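Local coordinates for protein glutathione S-transferase (PDB 6GZF) that probably acts as a xi-class glutathione transferase, with likely glutathione-dependent reduction of glutathionyl-hydroquinones, at residues D89-E94 / P306-A311; D95-T100 / T294-T299. All blocks are in the same frame, centred on the assembly; numbering follows the deposited sequence.

Contact 1. Residues D89-E94 / P306-A311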
ATOM      1  N   ASP A  89       5.868 -11.931  21.633  1.00 16.58           N
ATOM      2  CA  ASP A  89       5.985 -10.530  21.238  1.00 18.92           C
ATOM      3  C   ASP A  89       5.706 -10.367  19.744  1.00 25.28           C
ATOM      4  O   ASP A  89       6.351 -11.012  18.917  1.00 20.14           O
ATOM      5  CB  ASP A  89       7.386 -10.010  21.590  1.00 21.71           C
ATOM      6  CG  ASP A  89       7.500  -8.493  21.532  1.00 24.74           C
ATOM      7  OD1 ASP A  89       6.650  -7.833  20.900  1.00 29.03           O
ATOM      8  OD2 ASP A  89       8.460  -7.955  22.121  1.00 16.51           O
ATOM      9  N   PRO A  90       4.730  -9.510  19.394  1.00 21.70           N
ATOM     10  CA  PRO A  90       4.430  -9.199  17.992  1.00 20.93           C
ATOM     11  C   PRO A  90       5.631  -8.610  17.256  1.00 22.62           C
ATOM     12  O   PRO A  90       5.744  -8.781  16.043  1.00 23.09           O
ATOM     13  CB  PRO A  90       3.288  -8.179  18.090  1.00 19.10           C
ATOM     14  CG  PRO A  90       3.344  -7.663  19.492  1.00 27.80           C
ATOM     15  CD  PRO A  90       3.804  -8.824  20.309  1.00 23.95           C
ATOM     16  N   TYR A  91       6.512  -7.925  17.980  1.00 16.22           N
ATOM     17  CA  TYR A  91       7.751  -7.435  17.391  1.00 22.34           C
ATOM     18  C   TYR A  91       8.851  -8.475  17.555  1.00 21.65           C
ATOM     19  O   TYR A  91       8.999  -9.072  18.620  1.00 19.82           O
ATOM     20  CB  TYR A  91       8.183  -6.108  18.021  1.00 22.08           C
ATOM     21  CG  TYR A  91       9.493  -5.581  17.470  1.00 19.27           C
ATOM     22  CD1 TYR A  91       9.518  -4.783  16.334  1.00 21.69           C
ATOM     23  CD2 TYR A  91      10.703  -5.882  18.084  1.00 19.72           C
ATOM     24  CE1 TYR A  91      10.712  -4.304  15.822  1.00 17.07           C
ATOM     25  CE2 TYR A  91      11.900  -5.409  17.580  1.00 17.02           C
ATOM     26  CZ  TYR A  91      11.899  -4.619  16.449  1.00 18.26           C
ATOM     27  OH  TYR A  91      13.089  -4.144  15.947  1.00 26.15           O
ATOM     28  N   ARG A  92       9.623  -8.683  16.494  1.00 25.72           N
ATOM     29  CA  ARG A  92      10.739  -9.620  16.539  1.00 25.56           C
ATOM     30  C   ARG A  92      11.890  -9.138  15.664  1.00 21.45           C
ATOM     31  O   ARG A  92      11.686  -8.378  14.717  1.00 25.88           O
ATOM     32  CB  ARG A  92      10.290 -11.011  16.096  1.00 23.30           C
ATOM     33  CG  ARG A  92       9.785 -11.075  14.667  1.00 23.35           C
ATOM     34  CD  ARG A  92       9.876 -12.489  14.129  1.00 24.68           C
ATOM     35  NE  ARG A  92       9.111 -12.666  12.900  1.00 32.21           N
ATOM     36  CZ  ARG A  92       8.852 -13.849  12.354  1.00 27.50           C
ATOM     37  NH1 ARG A  92       9.297 -14.955  12.933  1.00 25.89           N
ATOM     38  NH2 ARG A  92       8.148 -13.926  11.233  1.00 27.50           N
ATOM     39  N   ALA A  93      13.098  -9.585  15.987  1.00 22.67           N
ATOM     40  CA  ALA A  93      14.278  -9.193  15.229  1.00 25.59           C
ATOM     41  C   ALA A  93      15.265 -10.349  15.092  1.00 26.52           C
ATOM     42  O   ALA A  93      14.894 -11.450  14.683  1.00 27.77           O
ATOM     43  CB  ALA A  93      14.953  -7.995  15.881  1.00 26.71           C
ATOM     44  N   GLU A  94      16.517 -10.090  15.456  1.00 33.04           N
ATOM     45  CA  GLU A  94      17.616 -11.024  15.221  1.00 34.56           C
ATOM     46  C   GLU A  94      17.461 -12.359  15.949  1.00 30.89           C
ATOM     47  O   GLU A  94      18.096 -13.346  15.579  1.00 32.60           O
ATOM     48  CB  GLU A  94      18.944 -10.379  15.628  1.00 30.57           C
ATOM     49  CG  GLU A  94      19.080  -8.917  15.233  1.00 41.67           C
ATOM     50  CD  GLU A  94      18.630  -7.973  16.332  1.00 38.42           C
ATOM     51  OE1 GLU A  94      18.836  -8.301  17.519  1.00 35.05           O
ATOM     52  OE2 GLU A  94      18.072  -6.902  16.009  1.00 47.89           O
ATOM     53  N   PRO A 306      11.157   0.015   5.227  1.00 40.21           N
ATOM     54  CA  PRO A 306      12.392   0.419   5.914  1.00 36.64           C
ATOM     55  C   PRO A 306      12.196   1.292   7.153  1.00 36.15           C
ATOM     56  O   PRO A 306      12.838   1.044   8.174  1.00 36.33           O
ATOM     57  CB  PRO A 306      13.145   1.200   4.833  1.00 36.71           C
ATOM     58  CG  PRO A 306      12.684   0.596   3.561  1.00 41.41           C
ATOM     59  CD  PRO A 306      11.231   0.278   3.779  1.00 41.09           C
ATOM     60  N   HIS A 307      11.327   2.293   7.070  1.00 32.18           N
ATOM     61  CA  HIS A 307      11.173   3.241   8.167  1.00 35.48           C
ATOM     62  C   HIS A 307      10.172   2.760   9.214  1.00 35.32           C
ATOM     63  O   HIS A 307       9.831   3.494  10.141  1.00 29.32           O
ATOM     64  CB  HIS A 307      10.764   4.611   7.625  1.00 34.01           C
ATOM     65  CG  HIS A 307      11.833   5.269   6.810  1.00 32.64           C
ATOM     66  ND1 HIS A 307      12.975   5.799   7.372  1.00 31.97           N
ATOM     67  CD2 HIS A 307      11.942   5.471   5.475  1.00 36.40           C
ATOM     68  CE1 HIS A 307      13.738   6.304   6.418  1.00 32.00           C
ATOM     69  NE2 HIS A 307      13.135   6.118   5.259  1.00 38.50           N
ATOM     70  N   ARG A 308       9.715   1.520   9.050  1.00 38.02           N
ATOM     71  CA  ARG A 308       8.886   0.828  10.037  1.00 32.91           C
ATOM     72  C   ARG A 308       7.692   1.651  10.519  1.00 38.93           C
ATOM     73  O   ARG A 308       7.308   1.584  11.688  1.00 31.00           O
ATOM     74  CB  ARG A 308       9.745   0.406  11.231  1.00 27.44           C
ATOM     75  CG  ARG A 308      10.910  -0.496  10.846  1.00 39.93           C
ATOM     76  CD  ARG A 308      11.700  -0.962  12.057  1.00 35.95           C
ATOM     77  NE  ARG A 308      13.014  -1.474  11.678  1.00 42.16           N
ATOM     78  CZ  ARG A 308      13.488  -2.664  12.031  1.00 45.39           C
ATOM     79  NH1 ARG A 308      12.757  -3.480  12.776  1.00 29.49           N
ATOM     80  NH2 ARG A 308      14.698  -3.041  11.636  1.00 50.44           N
ATOM     81  N   ILE A 309       7.108   2.425   9.609  1.00 32.06           N
ATOM     82  CA  ILE A 309       5.953   3.251   9.935  1.00 29.06           C
ATOM     83  C   ILE A 309       4.664   2.440   9.869  1.00 27.67           C
ATOM     84  O   ILE A 309       4.343   1.853   8.836  1.00 25.81           O
ATOM     85  CB  ILE A 309       5.835   4.462   8.987  1.00 29.58           C
ATOM     86  CG1 ILE A 309       7.017   5.412   9.187  1.00 32.20           C
ATOM     87  CG2 ILE A 309       4.522   5.195   9.223  1.00 27.33           C
ATOM     88  CD1 ILE A 309       7.170   5.904  10.608  1.00 29.18           C
ATOM     89  N   VAL A 310       3.930   2.404  10.975  1.00 25.41           N
ATOM     90  CA  VAL A 310       2.649   1.714  11.010  1.00 29.29           C
ATOM     91  C   VAL A 310       1.583   2.539  10.298  1.00 22.70           C
ATOM     92  O   VAL A 310       1.169   3.588  10.789  1.00 32.13           O
ATOM     93  CB  VAL A 310       2.193   1.430  12.453  1.00 15.79           C
ATOM     94  CG1 VAL A 310       0.822   0.775  12.454  1.00 19.89           C
ATOM     95  CG2 VAL A 310       3.209   0.552  13.166  1.00 14.59           C
ATOM     96  N   ALA A 311       1.148   2.062   9.135  1.00 19.14           N
ATOM     97  CA  ALA A 311       0.117   2.748   8.367  1.00 27.98           C
ATOM     98  C   ALA A 311      -1.200   2.769   9.133  1.00 26.47           C
ATOM     99  O   ALA A 311      -1.486   1.867   9.920  1.00 30.72           O
ATOM    100  CB  ALA A 311      -0.066   2.089   7.009  1.00 27.20           C
TER

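Contact 2. Residues D95-T100 / T294-T299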
ATOM      1  N   ASP A  95      16.622 -12.390  16.979  1.00 33.31           N
ATOM      2  CA  ASP A  95      16.457 -13.597  17.781  1.00 34.11           C
ATOM      3  C   ASP A  95      15.152 -14.329  17.475  1.00 20.12           C
ATOM      4  O   ASP A  95      14.833 -15.332  18.113  1.00 22.83           O
ATOM      5  CB  ASP A  95      16.520 -13.252  19.270  1.00 35.12           C
ATOM      6  CG  ASP A  95      17.865 -12.687  19.681  1.00 36.51           C
ATOM      7  OD1 ASP A  95      18.898 -13.192  19.192  1.00 37.62           O
ATOM      8  OD2 ASP A  95      17.890 -11.742  20.497  1.00 42.96           O
ATOM      9  N   GLY A  96      14.401 -13.829  16.498  1.00 25.97           N
ATOM     10  CA  GLY A  96      13.133 -14.435  16.131  1.00 20.59           C
ATOM     11  C   GLY A  96      12.039 -14.127  17.134  1.00 25.00           C
ATOM     12  O   GLY A  96      12.119 -13.134  17.856  1.00 32.81           O
ATOM     13  N   TRP A  97      11.015 -14.978  17.176  1.00 25.27           N
ATOM     14  CA  TRP A  97       9.916 -14.818  18.125  1.00 27.18           C
ATOM     15  C   TRP A  97      10.436 -14.765  19.557  1.00 29.08           C
ATOM     16  O   TRP A  97      11.142 -15.670  20.001  1.00 27.33           O
ATOM     17  CB  TRP A  97       8.904 -15.960  17.988  1.00 27.78           C
ATOM     18  CG  TRP A  97       8.108 -15.958  16.714  1.00 24.20           C
ATOM     19  CD1 TRP A  97       8.098 -16.930  15.754  1.00 24.83           C
ATOM     20  CD2 TRP A  97       7.191 -14.949  16.268  1.00 24.36           C
ATOM     21  NE1 TRP A  97       7.240 -16.586  14.739  1.00 24.63           N
ATOM     22  CE2 TRP A  97       6.670 -15.375  15.030  1.00 25.08           C
ATOM     23  CE3 TRP A  97       6.764 -13.725  16.795  1.00 24.05           C
ATOM     24  CZ2 TRP A  97       5.745 -14.621  14.310  1.00 21.70           C
ATOM     25  CZ3 TRP A  97       5.844 -12.979  16.079  1.00 24.80           C
ATOM     26  CH2 TRP A  97       5.344 -13.429  14.850  1.00 22.23           C
ATOM     27  N   GLN A  98      10.087 -13.703  20.276  1.00 23.53           N
ATOM     28  CA  GLN A  98      10.552 -13.533  21.648  1.00 24.08           C
ATOM     29  C   GLN A  98       9.393 -13.357  22.623  1.00 23.77           C
ATOM     30  O   GLN A  98       8.268 -13.061  22.221  1.00 22.61           O
ATOM     31  CB  GLN A  98      11.499 -12.336  21.747  1.00 21.68           C
ATOM     32  CG  GLN A  98      10.835 -10.989  21.531  1.00 26.18           C
ATOM     33  CD  GLN A  98      11.814  -9.836  21.627  1.00 27.57           C
ATOM     34  OE1 GLN A  98      13.018 -10.042  21.788  1.00 23.64           O
ATOM     35  NE2 GLN A  98      11.303  -8.614  21.531  1.00 25.67           N
ATOM     36  N   PHE A  99       9.680 -13.545  23.906  1.00 29.08           N
ATOM     37  CA  PHE A  99       8.676 -13.378  24.947  1.00 20.03           C
ATOM     38  C   PHE A  99       8.884 -12.070  25.704  1.00 17.00           C
ATOM     39  O   PHE A  99       9.951 -11.830  26.267  1.00 21.54           O
ATOM     40  CB  PHE A  99       8.704 -14.562  25.917  1.00 24.96           C
ATOM     41  CG  PHE A  99       8.265 -15.860  25.302  1.00 26.09           C
ATOM     42  CD1 PHE A  99       9.173 -16.672  24.643  1.00 29.50           C
ATOM     43  CD2 PHE A  99       6.944 -16.266  25.380  1.00 23.27           C
ATOM     44  CE1 PHE A  99       8.771 -17.865  24.075  1.00 30.02           C
ATOM     45  CE2 PHE A  99       6.536 -17.458  24.815  1.00 24.05           C
ATOM     46  CZ  PHE A  99       7.451 -18.259  24.162  1.00 26.20           C
ATOM     47  N   THR A 100       7.856 -11.229  25.703  1.00 17.61           N
ATOM     48  CA  THR A 100       7.904  -9.943  26.388  1.00 20.98           C
ATOM     49  C   THR A 100       6.627  -9.748  27.203  1.00 22.34           C
ATOM     50  O   THR A 100       5.695  -9.078  26.757  1.00 25.83           O
ATOM     51  CB  THR A 100       8.074  -8.780  25.393  1.00 17.90           C
ATOM     52  OG1 THR A 100       9.087  -9.115  24.436  1.00 15.83           O
ATOM     53  CG2 THR A 100       8.465  -7.504  26.119  1.00 20.41           C
ATOM     54  N   THR A 294      -0.923  -4.959  13.075  1.00 23.04           N
ATOM     55  CA  THR A 294      -0.344  -3.797  12.409  1.00 22.58           C
ATOM     56  C   THR A 294       1.091  -3.535  12.858  1.00 23.94           C
ATOM     57  O   THR A 294       1.932  -3.123  12.060  1.00 29.52           O
ATOM     58  CB  THR A 294      -1.182  -2.528  12.656  1.00 30.66           C
ATOM     59  OG1 THR A 294      -1.350  -2.327  14.065  1.00 25.80           O
ATOM     60  CG2 THR A 294      -2.547  -2.656  12.002  1.00 29.22           C
ATOM     61  N   GLU A 295       1.371  -3.776  14.134  1.00 23.11           N
ATOM     62  CA  GLU A 295       2.705  -3.532  14.670  1.00 23.84           C
ATOM     63  C   GLU A 295       3.722  -4.504  14.084  1.00 20.41           C
ATOM     64  O   GLU A 295       4.852  -4.125  13.773  1.00 20.10           O
ATOM     65  CB  GLU A 295       2.709  -3.640  16.198  1.00 18.53           C
ATOM     66  CG  GLU A 295       4.057  -3.309  16.827  1.00 16.56           C
ATOM     67  CD  GLU A 295       4.093  -3.554  18.321  1.00 26.01           C
ATOM     68  OE1 GLU A 295       3.013  -3.731  18.922  1.00 32.50           O
ATOM     69  OE2 GLU A 295       5.205  -3.569  18.892  1.00 25.07           O
ATOM     70  N   HIS A 296       3.317  -5.759  13.936  1.00 23.36           N
ATOM     71  CA  HIS A 296       4.207  -6.782  13.405  1.00 20.29           C
ATOM     72  C   HIS A 296       4.565  -6.519  11.948  1.00 20.14           C
ATOM     73  O   HIS A 296       5.729  -6.337  11.611  1.00 22.50           O
ATOM     74  CB  HIS A 296       3.572  -8.168  13.541  1.00 16.03           C
ATOM     75  CG  HIS A 296       4.365  -9.263  12.895  1.00 19.85           C
ATOM     76  ND1 HIS A 296       5.461  -9.846  13.493  1.00 19.29           N
ATOM     77  CD2 HIS A 296       4.213  -9.885  11.700  1.00 17.93           C
ATOM     78  CE1 HIS A 296       5.952 -10.775  12.696  1.00 22.24           C
ATOM     79  NE2 HIS A 296       5.215 -10.821  11.601  1.00 26.89           N
ATOM     80  N   TYR A 297       3.561  -6.484  11.084  1.00 19.88           N
ATOM     81  CA  TYR A 297       3.812  -6.420   9.650  1.00 23.92           C
ATOM     82  C   TYR A 297       4.485  -5.125   9.199  1.00 18.86           C
ATOM     83  O   TYR A 297       5.223  -5.123   8.215  1.00 19.65           O
ATOM     84  CB  TYR A 297       2.505  -6.620   8.887  1.00 22.49           C
ATOM     85  CG  TYR A 297       2.034  -8.053   8.896  1.00 23.26           C
ATOM     86  CD1 TYR A 297       1.356  -8.573   9.991  1.00 24.43           C
ATOM     87  CD2 TYR A 297       2.278  -8.892   7.818  1.00 23.59           C
ATOM     88  CE1 TYR A 297       0.931  -9.885  10.008  1.00 20.78           C
ATOM     89  CE2 TYR A 297       1.855 -10.205   7.825  1.00 14.79           C
ATOM     90  CZ  TYR A 297       1.182 -10.697   8.923  1.00 20.35           C
ATOM     91  OH  TYR A 297       0.758 -12.005   8.937  1.00 19.33           O
ATOM     92  N   TYR A 298       4.250  -4.033   9.917  1.00 24.80           N
ATOM     93  CA  TYR A 298       4.783  -2.741   9.492  1.00 21.18           C
ATOM     94  C   TYR A 298       6.149  -2.399  10.093  1.00 22.60           C
ATOM     95  O   TYR A 298       6.841  -1.522   9.580  1.00 27.61           O
ATOM     96  CB  TYR A 298       3.786  -1.623   9.817  1.00 15.90           C
ATOM     97  CG  TYR A 298       2.617  -1.551   8.856  1.00 19.57           C
ATOM     98  CD1 TYR A 298       2.774  -1.020   7.581  1.00 24.45           C
ATOM     99  CD2 TYR A 298       1.356  -2.004   9.224  1.00 18.71           C
ATOM    100  CE1 TYR A 298       1.713  -0.951   6.697  1.00 19.07           C
ATOM    101  CE2 TYR A 298       0.288  -1.938   8.347  1.00 21.08           C
ATOM    102  CZ  TYR A 298       0.472  -1.410   7.086  1.00 21.46           C
ATOM    103  OH  TYR A 298      -0.587  -1.342   6.209  1.00 20.36           O
ATOM    104  N   THR A 299       6.545  -3.084  11.164  1.00 17.68           N
ATOM    105  CA  THR A 299       7.813  -2.763  11.826  1.00 20.30           C
ATOM    106  C   THR A 299       8.802  -3.930  11.900  1.00 23.16           C
ATOM    107  O   THR A 299       9.934  -3.752  12.348  1.00 25.80           O
ATOM    108  CB  THR A 299       7.582  -2.250  13.265  1.00 20.60           C
ATOM    109  OG1 THR A 299       7.234  -3.346  14.120  1.00 19.33           O
ATOM    110  CG2 THR A 299       6.480  -1.202  13.300  1.00 16.19           C
TER

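Contact 1. Residues D89-E94 / P306-A311
Tyr91 and Arg308 meet at the outer edge of the interface between the thioredoxin-like N-terminal domain and the chain that follows the last helix, 290-299. Two loop segments face each other here without backbone pairing, their nearest CA atoms, those of Tyr91 and Arg308, 11.1 Å apart, and two long side chains span the gap. Tyr91 holds CG anti to its own N (chi1 178°), which directs the ring at the other segment. The arginine chain runs extended from CG to NE, crosses the tyrosine at about a right angle and brings NH1 to the ring edge, near the ring plane. NH1 lies 3.3 Å from Tyr91 OH and 3.8 Å from Tyr91 CE1. Ring and guanidinium planes differ by 40°, neither stacked nor square to one another, and the angle is too poor for a hydrogen bond, so the pair is a polar packing contact. The bond that holds NH1 goes instead to Thr299 O, at the end of helix 290-299. On the other segment, Asp89 OD1 accepts the Tyr91 N-H at 2.9 Å from above the carboxylate plane and makes a salt bridge with Lys103, while OD2 bonds Thr100 and Gln98. These bonds are consistent with the carboxylate holding the bend from which Tyr91 projects. The tail also packs against the second subunit, and Val310 N hydrogen-bonds Gln204 OE1 of that subunit. At the root of the tyrosine the motif is an Asx turn, in the loop after strand 84-87 of a thioredoxin-type domain.

Contact 2. Residues D95-T100 / T294-T299
Trp97, in an irregular loop, faces His296 on the closing turns of helix 290-299, with their CA atoms 10.9 Å apart and only the two side chains bridging the distance. The tryptophan approaches with the far end of its six-membered ring: CH2 is 3.5 Å from His296 CE1, and CZ3 is 4.1 Å from His296 ND1. The planes are nearly parallel, at 15°, yet the Trp97 six-membered ring and the His296 ring have centroids 5.2 Å apart, so they are slid past one another and barely overlap. With chi1 at 174°, CG of His296 sits across from the backbone N, and the imidazole stands off the helix toward the loop. Its ND1 hydrogen-bonds Pro90 O, which is consistent with this orientation of the ring and fastens the helix to the loop after strand 84-87. At an edge of the imidazole, CD2 lies over a face of the neighbouring Tyr297 ring, offset toward the rim. Both contacting residues are buried. Trp97, a predicted glutathione-binding residue in cation-pi contact with Arg92, has its side chain about 5 Å from that of Cys64, the predicted nucleophile. Tyr297 is predicted to lower the pKa of that cysteine, and its hydroxyl is hydrogen-bonded to that of Tyr196, a predicted proton donor/acceptor. The slid aromatic pair joins the loop to helix 290-299 beside the probable active-site cleft between the thioredoxin-like and helical domains of a glutathione transferase.

In the fold
From the N terminus the chain builds strand 56-60, helix 65-77 and strand 84-87 of the thioredoxin-like domain, then enters the long loop that supplies 89-94 and, directly after it, 95-100. It continues through helix 117-124, strands 136-139 and 144-147 and most of the helical domain, whose helix 290-299 returns to the same loop. Contact 2 closes the shorter circuit and lies wholly within that of contact 1, which ends in the tail after the helix. Their centres are 6 Å apart, and Asp89 N to Gln98 O, 2.7 Å, is a probable backbone hydrogen bond between the loop halves. Together they tie the thioredoxin-like domain to helix 290-299 of the helical domain and its trailing segment.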